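Local coordinates for putative isochorismatase (Burkholderia xenovorans, PDB 3OQP), which probably acts as a hydrolase of the isochorismatase family, related to nicotinamidases, though its substrate is not established, at residues I25-D29 and A158-H162; S32-I37 and H141-G145. All blocks are in the same frame, centred on the assembly; numbering follows the deposited sequence.

Interaction 1 (I25-D29 and A158-H162); sequences IEYPD and AEEIH
Residues 25-29 form an irregular loop that runs past the first turn of a helix, residues 158-162. The helical backbone is regular, with H162 N hydrogen-bonded to A158 O at 2.9 Å. Y27 and E159 bring the CA atoms closest, 5.3 Å apart. Y27 is extended, phi/psi -157/132, and the peptide bond to P28 is cis. E26 and Y27 both pair with S146, which makes a classic beta bulge. The Y27 side chain points toward the helix, with chi1 t (-166°) and chi2 -86°. One ring face lies against E159: E159 CG is 3.8 Å from the centroid of the Y27 ring, a CH-pi contact. Y27 CB also meets A158 CB at 3.8 Å. H162 has chi1 t, and its CD2 lies at the edge of the Y27 ring, 3.9 Å from Y27 CD1; the two rings are oblique. P28 CD lies 3.5 Å from the centroid of the H162 ring, a second CH-pi contact. H162 ND1 hydrogen-bonds T119 OG1, and NE2 probably H141 O. Water 1 donates to E26 OE1 (2.8 Å) and accepts from A158 N (3.0 Å). Water 2 joins Y27 OH (2.9 Å) to E159 OE2 (2.7 Å), an oxygen also salt-bridged to R163. Direct contact therefore rests on CH-pi and apolar packing, while water links E26 to A158 N and Y27 OH to E159.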
ATOM      1  N   ILE A  25     -17.829   4.302   5.850  1.00 12.11           N
ATOM      2  CA  ILE A  25     -17.354   2.962   5.491  1.00 10.20           C
ATOM      3  C   ILE A  25     -18.490   2.125   4.871  1.00 10.56           C
ATOM      4  O   ILE A  25     -19.597   2.081   5.451  1.00 11.89           O
ATOM      5  CB  ILE A  25     -16.774   2.279   6.735  1.00  9.42           C
ATOM      6  CG1 ILE A  25     -15.520   2.972   7.242  1.00 10.61           C
ATOM      7  CG2 ILE A  25     -16.539   0.788   6.464  1.00 10.61           C
ATOM      8  CD1 ILE A  25     -14.288   2.878   6.314  1.00 11.24           C
ATOM      9  N   GLU A  26     -18.204   1.448   3.761  1.00 10.31           N
ATOM     10  CA  GLU A  26     -19.212   0.626   3.057  1.00  9.67           C
ATOM     11  C   GLU A  26     -18.892  -0.855   3.011  1.00  9.61           C
ATOM     12  O   GLU A  26     -19.799  -1.614   2.769  1.00 12.05           O
ATOM     13  CB  GLU A  26     -19.473   1.076   1.631  1.00 11.23           C
ATOM     14  CG  GLU A  26     -20.036   2.449   1.597  1.00 13.12           C
ATOM     15  CD  GLU A  26     -20.549   2.877   0.209  1.00 12.27           C
ATOM     16  OE1 GLU A  26     -20.607   2.029  -0.733  1.00 15.53           O
ATOM     17  OE2 GLU A  26     -20.904   4.077   0.126  1.00 15.52           O
ATOM     18  N   TYR A  27     -17.664  -1.324   3.200  1.00 10.13           N
ATOM     19  CA  TYR A  27     -17.422  -2.766   3.173  1.00 10.71           C
ATOM     20  C   TYR A  27     -16.162  -3.073   3.944  1.00  9.81           C
ATOM     21  O   TYR A  27     -15.160  -2.378   3.763  1.00 10.65           O
ATOM     22  CB  TYR A  27     -17.192  -3.251   1.760  1.00  9.58           C
ATOM     23  CG  TYR A  27     -17.276  -4.752   1.707  1.00  9.89           C
ATOM     24  CD1 TYR A  27     -16.160  -5.525   1.979  1.00 11.85           C
ATOM     25  CD2 TYR A  27     -18.483  -5.411   1.471  1.00 12.62           C
ATOM     26  CE1 TYR A  27     -16.203  -6.930   1.952  1.00 12.68           C
ATOM     27  CE2 TYR A  27     -18.559  -6.814   1.455  1.00 14.06           C
ATOM     28  CZ  TYR A  27     -17.436  -7.574   1.697  1.00 12.86           C
ATOM     29  OH  TYR A  27     -17.522  -8.962   1.626  1.00 17.59           O
ATOM     30  N   PRO A  28     -16.208  -4.058   4.844  1.00  8.97           N
ATOM     31  CA  PRO A  28     -17.389  -4.741   5.348  1.00 10.12           C
ATOM     32  C   PRO A  28     -18.370  -3.733   5.946  1.00 10.45           C
ATOM     33  O   PRO A  28     -18.085  -2.550   6.187  1.00 10.88           O
ATOM     34  CB  PRO A  28     -16.817  -5.680   6.430  1.00 11.77           C
ATOM     35  CG  PRO A  28     -15.405  -5.926   5.974  1.00 10.42           C
ATOM     36  CD  PRO A  28     -14.971  -4.585   5.440  1.00  9.59           C
ATOM     37  N   ASP A  29     -19.567  -4.217   6.241  1.00 10.52           N
ATOM     38  CA  ASP A  29     -20.554  -3.398   6.943  1.00 10.58           C
ATOM     39  C   ASP A  29     -19.935  -2.760   8.189  1.00 10.55           C
ATOM     40  O   ASP A  29     -19.326  -3.437   9.005  1.00 10.67           O
ATOM     41  CB  ASP A  29     -21.725  -4.282   7.340  1.00 11.54           C
ATOM     42  CG  ASP A  29     -22.814  -3.512   8.041  1.00 14.00           C
ATOM     43  OD1 ASP A  29     -23.694  -2.925   7.373  1.00 18.23           O
ATOM     44  OD2 ASP A  29     -22.793  -3.509   9.276  1.00 17.29           O
ATOM     45  N   ALA A 158     -16.110  -0.283  -2.616  1.00  9.70           N
ATOM     46  CA  ALA A 158     -15.527  -0.575  -1.322  1.00 11.16           C
ATOM     47  C   ALA A 158     -15.205  -2.058  -1.212  1.00 10.44           C
ATOM     48  O   ALA A 158     -14.151  -2.418  -0.674  1.00 10.13           O
ATOM     49  CB  ALA A 158     -16.425  -0.112  -0.162  1.00 11.66           C
ATOM     50  N   GLU A 159     -16.075  -2.951  -1.724  1.00 10.60           N
ATOM     51  CA  GLU A 159     -15.805  -4.362  -1.664  1.00  9.88           C
ATOM     52  C   GLU A 159     -14.553  -4.700  -2.477  1.00 10.04           C
ATOM     53  O   GLU A 159     -13.714  -5.485  -2.043  1.00 10.79           O
ATOM     54  CB  GLU A 159     -17.009  -5.179  -2.159  1.00 12.17           C
ATOM     55  CG  GLU A 159     -16.869  -6.711  -1.982  1.00 13.14           C
ATOM     56  CD  GLU A 159     -15.969  -7.396  -2.994  1.00 14.01           C
ATOM     57  OE1 GLU A 159     -15.788  -6.905  -4.154  1.00 15.03           O
ATOM     58  OE2 GLU A 159     -15.494  -8.517  -2.648  1.00 13.10           O
ATOM     59  N   GLU A 160     -14.425  -4.129  -3.663  1.00 10.22           N
ATOM     60  CA  GLU A 160     -13.278  -4.443  -4.520  1.00  9.85           C
ATOM     61  C   GLU A 160     -11.997  -3.944  -3.827  1.00  9.72           C
ATOM     62  O   GLU A 160     -10.978  -4.624  -3.792  1.00  9.69           O
ATOM     63  CB  GLU A 160     -13.369  -3.793  -5.894  1.00 10.16           C
ATOM     64  CG  GLU A 160     -14.309  -4.398  -6.863  1.00 13.58           C
ATOM     65  CD  GLU A 160     -14.411  -3.611  -8.150  1.00 15.97           C
ATOM     66  OE1 GLU A 160     -14.500  -2.342  -8.094  1.00 14.08           O
ATOM     67  OE2 GLU A 160     -14.458  -4.259  -9.220  1.00 17.45           O
ATOM     68  N   ILE A 161     -12.036  -2.734  -3.289  1.00  9.08           N
ATOM     69  CA  ILE A 161     -10.850  -2.157  -2.628  1.00  8.32           C
ATOM     70  C   ILE A 161     -10.447  -3.057  -1.437  1.00  9.16           C
ATOM     71  O   ILE A 161      -9.284  -3.388  -1.277  1.00  9.63           O
ATOM     72  CB  ILE A 161     -11.046  -0.696  -2.222  1.00  8.36           C
ATOM     73  CG1 ILE A 161     -11.255   0.155  -3.465  1.00  9.25           C
ATOM     74  CG2 ILE A 161      -9.844  -0.209  -1.355  1.00  9.86           C
ATOM     75  CD1 ILE A 161     -11.585   1.596  -3.213  1.00  9.74           C
ATOM     76  N   HIS A 162     -11.379  -3.351  -0.551  1.00  9.46           N
ATOM     77  CA  HIS A 162     -11.092  -4.110   0.627  1.00  9.46           C
ATOM     78  C   HIS A 162     -10.602  -5.502   0.325  1.00  9.46           C
ATOM     79  O   HIS A 162      -9.653  -5.984   0.927  1.00  9.02           O
ATOM     80  CB  HIS A 162     -12.309  -4.138   1.555  1.00  9.73           C
ATOM     81  CG  HIS A 162     -12.092  -4.862   2.841  1.00  9.29           C
ATOM     82  ND1 HIS A 162     -11.416  -4.315   3.911  1.00  9.53           N
ATOM     83  CD2 HIS A 162     -12.494  -6.091   3.219  1.00  9.35           C
ATOM     84  CE1 HIS A 162     -11.440  -5.194   4.902  1.00  9.49           C
ATOM     85  NE2 HIS A 162     -12.090  -6.273   4.513  1.00 10.05           N
TER
HETATM   86  O   HOH W   1     -19.042   0.485  -2.436  1.00 14.41           O
HETATM   87  O   HOH W   2     -15.368  -9.603  -0.170  1.00 19.37           O

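Interaction 2 (S32-I37 and H141-G145); sequences SSLANI and HDATG
The chain turns a corner at 141-143 and then enters a short, weakly bonded strand at 144-145. Facing it, residues 32-37 are helical, with N36 N hydrogen-bonded to S32 O at 3.2 Å and I37 N to S33 O at 2.9 Å. S33 and A143 have the closest CA atoms, 4.3 Å apart. The direct hydrogen bond runs from N36 ND2 to D142 O, 3.0 Å and nearly linear; N36 is m (chi1 -76°), and its OD1 hydrogen-bonds R39. The same carbonyl takes a CA-H...O contact, S33 CA to D142 O at 3.3 Å. In this isochorismatase-type fold the corner that follows strand 136-140 of the parallel sheet packs on helix 30-47. The apolar contact is I37 CG1 to A143 CB, 4.0 Å. Water 3 donates to S32 OG (2.6 Å) and D142 O (2.8 Å); S32 OG also hydrogen-bonds D29 O. Water 4 accepts from S33 OG (2.6 Å) and donates to T144 O (2.7 Å); S33 OG, at chi1 p, also hydrogen-bonds Y117 OH.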
ATOM      1  N   SER A  32     -20.729  -4.170  11.664  0.50 11.23           N
ATOM      2  CA  SER A  32     -20.069  -5.470  11.909  0.50 10.96           C
ATOM      3  C   SER A  32     -18.583  -5.300  12.246  0.50 10.82           C
ATOM      4  O   SER A  32     -17.993  -6.059  13.018  0.50 10.50           O
ATOM      5  CB  SER A  32     -20.199  -6.448  10.720  0.50 11.12           C
ATOM      6  OG  SER A  32     -19.324  -6.153   9.604  0.50 14.00           O
ATOM      7  N   SER A  33     -17.932  -4.380  11.567  1.00  9.39           N
ATOM      8  CA  SER A  33     -16.516  -4.119  11.916  1.00 10.09           C
ATOM      9  C   SER A  33     -16.347  -3.394  13.235  1.00 10.07           C
ATOM     10  O   SER A  33     -15.430  -3.722  13.981  1.00 10.28           O
ATOM     11  CB  SER A  33     -15.755  -3.453  10.774  1.00 10.67           C
ATOM     12  OG  SER A  33     -16.315  -2.196  10.429  1.00 10.79           O
ATOM     13  N   LEU A  34     -17.241  -2.455  13.546  1.00  9.97           N
ATOM     14  CA  LEU A  34     -17.165  -1.811  14.863  1.00 10.76           C
ATOM     15  C   LEU A  34     -17.288  -2.844  15.968  1.00 10.78           C
ATOM     16  O   LEU A  34     -16.527  -2.785  16.951  1.00 10.24           O
ATOM     17  CB  LEU A  34     -18.252  -0.741  15.034  1.00 11.05           C
ATOM     18  CG  LEU A  34     -18.026   0.547  14.281  1.00 11.86           C
ATOM     19  CD1 LEU A  34     -19.311   1.362  14.232  1.00 14.69           C
ATOM     20  CD2 LEU A  34     -16.900   1.397  14.902  1.00 12.92           C
ATOM     21  N   ALA A  35     -18.215  -3.790  15.812  1.00 10.81           N
ATOM     22  CA  ALA A  35     -18.394  -4.822  16.821  1.00 11.04           C
ATOM     23  C   ALA A  35     -17.142  -5.694  16.971  1.00 10.70           C
ATOM     24  O   ALA A  35     -16.781  -6.079  18.078  1.00 11.27           O
ATOM     25  CB  ALA A  35     -19.627  -5.667  16.513  1.00 12.61           C
ATOM     26  N   ASN A  36     -16.476  -5.977  15.856  1.00 10.06           N
ATOM     27  CA  ASN A  36     -15.290  -6.809  15.924  1.00 10.19           C
ATOM     28  C   ASN A  36     -14.089  -6.111  16.492  1.00 10.62           C
ATOM     29  O   ASN A  36     -13.283  -6.682  17.192  1.00 10.10           O
ATOM     30  CB  ASN A  36     -14.985  -7.376  14.539  1.00  9.63           C
ATOM     31  CG  ASN A  36     -15.910  -8.499  14.167  1.00 10.28           C
ATOM     32  OD1 ASN A  36     -16.428  -9.206  15.061  1.00 12.20           O
ATOM     33  ND2 ASN A  36     -16.201  -8.622  12.907  1.00 11.65           N
ATOM     34  N   ILE A  37     -14.001  -4.814  16.223  1.00  9.63           N
ATOM     35  CA  ILE A  37     -12.977  -3.915  16.846  1.00  9.46           C
ATOM     36  C   ILE A  37     -13.152  -4.024  18.356  1.00 10.48           C
ATOM     37  O   ILE A  37     -12.166  -4.185  19.101  1.00 11.24           O
ATOM     38  CB  ILE A  37     -13.061  -2.430  16.353  1.00  9.63           C
ATOM     39  CG1 ILE A  37     -12.546  -2.327  14.902  1.00 11.02           C
ATOM     40  CG2 ILE A  37     -12.234  -1.470  17.204  1.00 11.59           C
ATOM     41  CD1 ILE A  37     -13.033  -1.140  14.110  1.00 13.74           C
ATOM     42  N   HIS A 141      -9.480  -8.819   8.852  1.00  9.77           N
ATOM     43  CA  HIS A 141     -10.215  -8.405   7.654  1.00  9.42           C
ATOM     44  C   HIS A 141     -11.664  -7.993   7.997  1.00  9.14           C
ATOM     45  O   HIS A 141     -12.339  -7.378   7.177  1.00 11.89           O
ATOM     46  CB  HIS A 141     -10.176  -9.454   6.568  1.00 10.30           C
ATOM     47  CG  HIS A 141     -10.826 -10.719   6.961  1.00 11.97           C
ATOM     48  ND1 HIS A 141     -12.181 -10.811   7.119  1.00 13.33           N
ATOM     49  CD2 HIS A 141     -10.299 -11.918   7.250  1.00 13.27           C
ATOM     50  CE1 HIS A 141     -12.463 -12.081   7.393  1.00 13.90           C
ATOM     51  NE2 HIS A 141     -11.339 -12.753   7.537  1.00 16.36           N
ATOM     52  N   ASP A 142     -12.154  -8.388   9.157  1.00  8.65           N
ATOM     53  CA  ASP A 142     -13.537  -8.128   9.568  1.00  8.43           C
ATOM     54  C   ASP A 142     -13.625  -7.030  10.631  1.00  8.68           C
ATOM     55  O   ASP A 142     -14.715  -6.750  11.151  1.00 10.33           O
ATOM     56  CB  ASP A 142     -14.190  -9.443   9.974  1.00  9.77           C
ATOM     57  CG  ASP A 142     -13.533 -10.084  11.177  1.00  9.72           C
ATOM     58  OD1 ASP A 142     -12.613  -9.524  11.744  1.00 12.61           O
ATOM     59  OD2 ASP A 142     -13.964 -11.230  11.481  1.00 13.16           O
ATOM     60  N   ALA A 143     -12.476  -6.380  10.943  1.00  8.47           N
ATOM     61  CA  ALA A 143     -12.353  -5.287  11.894  1.00  8.29           C
ATOM     62  C   ALA A 143     -11.700  -4.078  11.258  1.00  9.00           C
ATOM     63  O   ALA A 143     -11.157  -3.222  11.961  1.00  9.43           O
ATOM     64  CB  ALA A 143     -11.611  -5.766  13.117  1.00  8.76           C
ATOM     65  N   THR A 144     -11.866  -3.984   9.962  1.00  8.82           N
ATOM     66  CA  THR A 144     -11.294  -2.974   9.090  1.00  8.70           C
ATOM     67  C   THR A 144     -12.326  -2.596   8.018  1.00  8.41           C
ATOM     68  O   THR A 144     -13.443  -3.092   8.049  1.00 10.08           O
ATOM     69  CB  THR A 144      -9.989  -3.456   8.489  1.00  8.49           C
ATOM     70  OG1 THR A 144     -10.196  -4.713   7.836  1.00  9.27           O
ATOM     71  CG2 THR A 144      -8.917  -3.647   9.580  1.00  9.24           C
ATOM     72  N   GLY A 145     -11.993  -1.785   7.031  1.00  8.69           N
ATOM     73  CA  GLY A 145     -12.917  -1.523   5.939  1.00  8.41           C
ATOM     74  C   GLY A 145     -12.545  -0.367   5.038  1.00  8.48           C
ATOM     75  O   GLY A 145     -11.612   0.424   5.364  1.00  9.19           O
TER
HETATM   76  O   HOH W   3     -16.916  -7.188   9.480  1.00 16.40           O
HETATM   77  O   HOH W   4     -15.971  -2.099   7.904  1.00 10.34           O

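From the N terminus, strand 7-12 leads into the loop that holds 25-29, and helix 30-47 with 32-37 follows directly. The chain then builds most of the parallel sheet before reaching 141-145, just past strand 136-140. There interaction 2 closes a loop of 103 intervening residues. After the small hairpin 149-156 the chain starts helix 158-173, where interaction 1 closes a longer loop of 128. Interaction 2 is nested inside it. Interaction 1 ties the loop after strand 7-12 to helix 158-173. Interaction 2 ties helix 30-47 to the corner after strand 136-140. The two touch: H162 NE2 probably hydrogen-bonds H141 O at 2.9 Å, and P28 CD packs on T144 O at 3.4 Å.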